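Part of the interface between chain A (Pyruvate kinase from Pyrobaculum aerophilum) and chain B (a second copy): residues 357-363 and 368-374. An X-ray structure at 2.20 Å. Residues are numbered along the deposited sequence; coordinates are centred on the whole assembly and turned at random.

Chain A 357-363: NSRDRFA
Chain B 368-374: ELAQDLG

No direct hydrogen bond joins these two helical segments; the polar link between them runs through a single water, and the rest of the contact is packing of carbon against carbon and oxygen. Water 1 accepts a hydrogen bond from S358(A) OG at 2.7 Å and donates one to L373(B) O at 3.3 Å, so it bridges a side chain at the start of one helix to a backbone carbonyl near the end of the other. The helices run nearly antiparallel, with 168° between their N-to-C directions and a closest axial approach of 10.2 Å. The register is set by three CA-CA pairs: S358(A) to L373(B) at 6.6 Å, R361(A) to D372(B) at 7.3 Å, and F362(A) to L369(B) at 7.3 Å.

In chain A, N357(A) is extended (phi/psi -155/-174) and caps the helix that begins at S358(A). With chi1 p (55°), it brings OD1 within 3.0 Å of D360(A) N, at an N-H...O angle of 152°, accepting a hydrogen bond from an amide that has no carbonyl of a preceding helical turn to bond to. Helical phi/psi values follow, near -62/-43. F362(A) N donates to S358(A) O at 2.9 Å and A363(A) N to R359(A) O at 3.0 Å, whereas the bond from R361(A) N to N357(A) O, 3.3 Å, is weak.

Chain B enters already helical. D372(B) N donates to E368(B) O at 2.9 Å and L373(B) N to L369(B) O at 3.0 Å. The backbone then loosens to -97/-4 at L373(B) and turns to positive phi (63/41) at G374(B), a conformation that favours glycine. G374(B) N bonds to Q371(B) O at 3.3 Å as part of a Schellman motif.

L373(B), chi1 m (-56°) and chi2 t (170°), leaves CA sideways to the other stretch, but its end comes nearer. Its CD2 lies 3.9 Å from both S358(A) O and S358(A) OG, and 4.1 Å from R361(A) CB, so one methyl packs against the first turn and the aliphatic base of the arginine. L369(B), one turn earlier, also starts sideways and bends its end inward, with chi1 t (180°) and chi2 p (63°). Its CD1 rests 4.2 Å from R361(A) O and 4.3 Å from F362(A) CA, a van der Waals contact of a methyl with the backbone. F362(A), chi1 t (175°) and chi2 80°, is buried and its CA-to-CB bond is directed sideways; its ring atom CD1 comes no closer than 4.7 Å to L369(B) CD2.

R361(A) and D372(B) both point toward the opposing stretch, yet their opposite charges form no salt bridge here. The arginine, m, t, t with chi4 -94°, runs past D372(B), and its CD comes 3.7 Å from D372(B) O, a van der Waals contact with a carbonyl. D372(B) has chi1 m (-74°). R359(A) and A363(A) point away. The two stretches bury 253 Å² in total.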

# COMPACT_ATOMS: atom_id res chain seq x y z
N ASN A 357 12.57 2.98 17.87
CA ASN A 357 12.35 4.22 18.62
C ASN A 357 12.08 5.43 17.73
O ASN A 357 11.93 5.31 16.51
CB ASN A 357 13.51 4.48 19.61
CG ASN A 357 14.87 4.50 18.93
OD1 ASN A 357 15.06 5.15 17.88
ND2 ASN A 357 15.83 3.80 19.52
N SER A 358 11.99 6.58 18.38
CA SER A 358 11.73 7.85 17.74
C SER A 358 12.88 8.27 16.84
O SER A 358 12.67 8.86 15.79
CB SER A 358 11.54 8.94 18.80
OG SER A 358 10.17 9.20 18.93
N ARG A 359 14.09 7.98 17.27
CA ARG A 359 15.27 8.32 16.50
C ARG A 359 15.31 7.58 15.17
O ARG A 359 15.74 8.14 14.16
CB ARG A 359 16.54 8.12 17.31
CG ARG A 359 16.72 9.16 18.40
CD ARG A 359 17.92 8.84 19.30
NE ARG A 359 17.60 7.71 20.17
CZ ARG A 359 18.49 6.82 20.62
NH1 ARG A 359 19.78 6.92 20.30
NH2 ARG A 359 18.09 5.83 21.41
N ASP A 360 14.85 6.33 15.18
CA ASP A 360 14.70 5.52 13.97
C ASP A 360 13.71 6.17 13.01
O ASP A 360 14.02 6.29 11.83
CB ASP A 360 14.22 4.10 14.29
CG ASP A 360 15.34 3.17 14.82
OD1 ASP A 360 16.56 3.52 14.75
OD2 ASP A 360 14.98 2.08 15.32
N ARG A 361 12.54 6.58 13.51
CA ARG A 361 11.52 7.26 12.69
C ARG A 361 12.10 8.55 12.11
O ARG A 361 11.92 8.80 10.93
CB ARG A 361 10.23 7.54 13.47
CG ARG A 361 9.71 6.30 14.19
CD ARG A 361 8.31 6.46 14.79
NE ARG A 361 7.86 5.17 15.31
CZ ARG A 361 7.12 4.31 14.61
NH1 ARG A 361 6.72 4.60 13.37
NH2 ARG A 361 6.78 3.14 15.17
N PHE A 362 12.83 9.32 12.91
CA PHE A 362 13.51 10.53 12.42
C PHE A 362 14.45 10.22 11.25
O PHE A 362 14.36 10.86 10.18
CB PHE A 362 14.28 11.22 13.55
CG PHE A 362 15.11 12.42 13.11
CD1 PHE A 362 14.52 13.65 12.91
CD2 PHE A 362 16.49 12.30 12.93
CE1 PHE A 362 15.28 14.76 12.54
CE2 PHE A 362 17.26 13.38 12.56
CZ PHE A 362 16.65 14.63 12.36
N ALA A 363 15.33 9.23 11.43
CA ALA A 363 16.35 8.89 10.41
C ALA A 363 15.73 8.36 9.11
O ALA A 363 16.10 8.79 8.02
CB ALA A 363 17.40 7.93 10.97
N GLU B 368 3.94 14.45 7.73
CA GLU B 368 3.96 13.01 7.99
C GLU B 368 4.94 12.68 9.12
O GLU B 368 4.63 11.86 9.97
CB GLU B 368 4.24 12.23 6.70
CG GLU B 368 3.21 12.59 5.66
CD GLU B 368 3.20 11.69 4.44
OE1 GLU B 368 4.24 11.06 4.11
OE2 GLU B 368 2.13 11.64 3.79
N LEU B 369 6.08 13.35 9.15
CA LEU B 369 7.03 13.21 10.24
C LEU B 369 6.43 13.57 11.59
O LEU B 369 6.49 12.78 12.54
CB LEU B 369 8.29 14.03 9.97
CG LEU B 369 9.37 13.96 11.08
CD1 LEU B 369 9.94 12.54 11.24
CD2 LEU B 369 10.49 15.00 10.83
N ALA B 370 5.84 14.77 11.69
CA ALA B 370 5.22 15.22 12.94
C ALA B 370 4.13 14.26 13.40
O ALA B 370 3.98 14.01 14.59
CB ALA B 370 4.66 16.64 12.78
N GLN B 371 3.35 13.75 12.45
CA GLN B 371 2.29 12.80 12.74
C GLN B 371 2.89 11.49 13.32
O GLN B 371 2.40 10.98 14.32
CB GLN B 371 1.45 12.53 11.48
CG GLN B 371 0.43 11.39 11.57
CD GLN B 371 -0.60 11.57 12.70
OE1 GLN B 371 -1.09 12.68 12.95
NE2 GLN B 371 -0.94 10.48 13.35
N ASP B 372 3.97 11.00 12.71
CA ASP B 372 4.65 9.78 13.15
C ASP B 372 5.36 9.91 14.50
O ASP B 372 5.57 8.92 15.18
CB ASP B 372 5.63 9.27 12.07
CG ASP B 372 4.92 8.62 10.88
OD1 ASP B 372 3.82 8.03 11.09
OD2 ASP B 372 5.46 8.68 9.73
N LEU B 373 5.72 11.14 14.89
CA LEU B 373 6.34 11.39 16.19
C LEU B 373 5.38 11.84 17.28
O LEU B 373 5.80 12.04 18.42
CB LEU B 373 7.44 12.45 16.07
CG LEU B 373 8.55 12.19 15.07
CD1 LEU B 373 9.41 13.45 14.92
CD2 LEU B 373 9.38 10.96 15.50
N GLY B 374 4.11 12.02 16.92
CA GLY B 374 3.13 12.63 17.81
C GLY B 374 3.48 14.06 18.18
O GLY B 374 3.30 14.47 19.31
O HOH W 1 8.83 11.53 19.51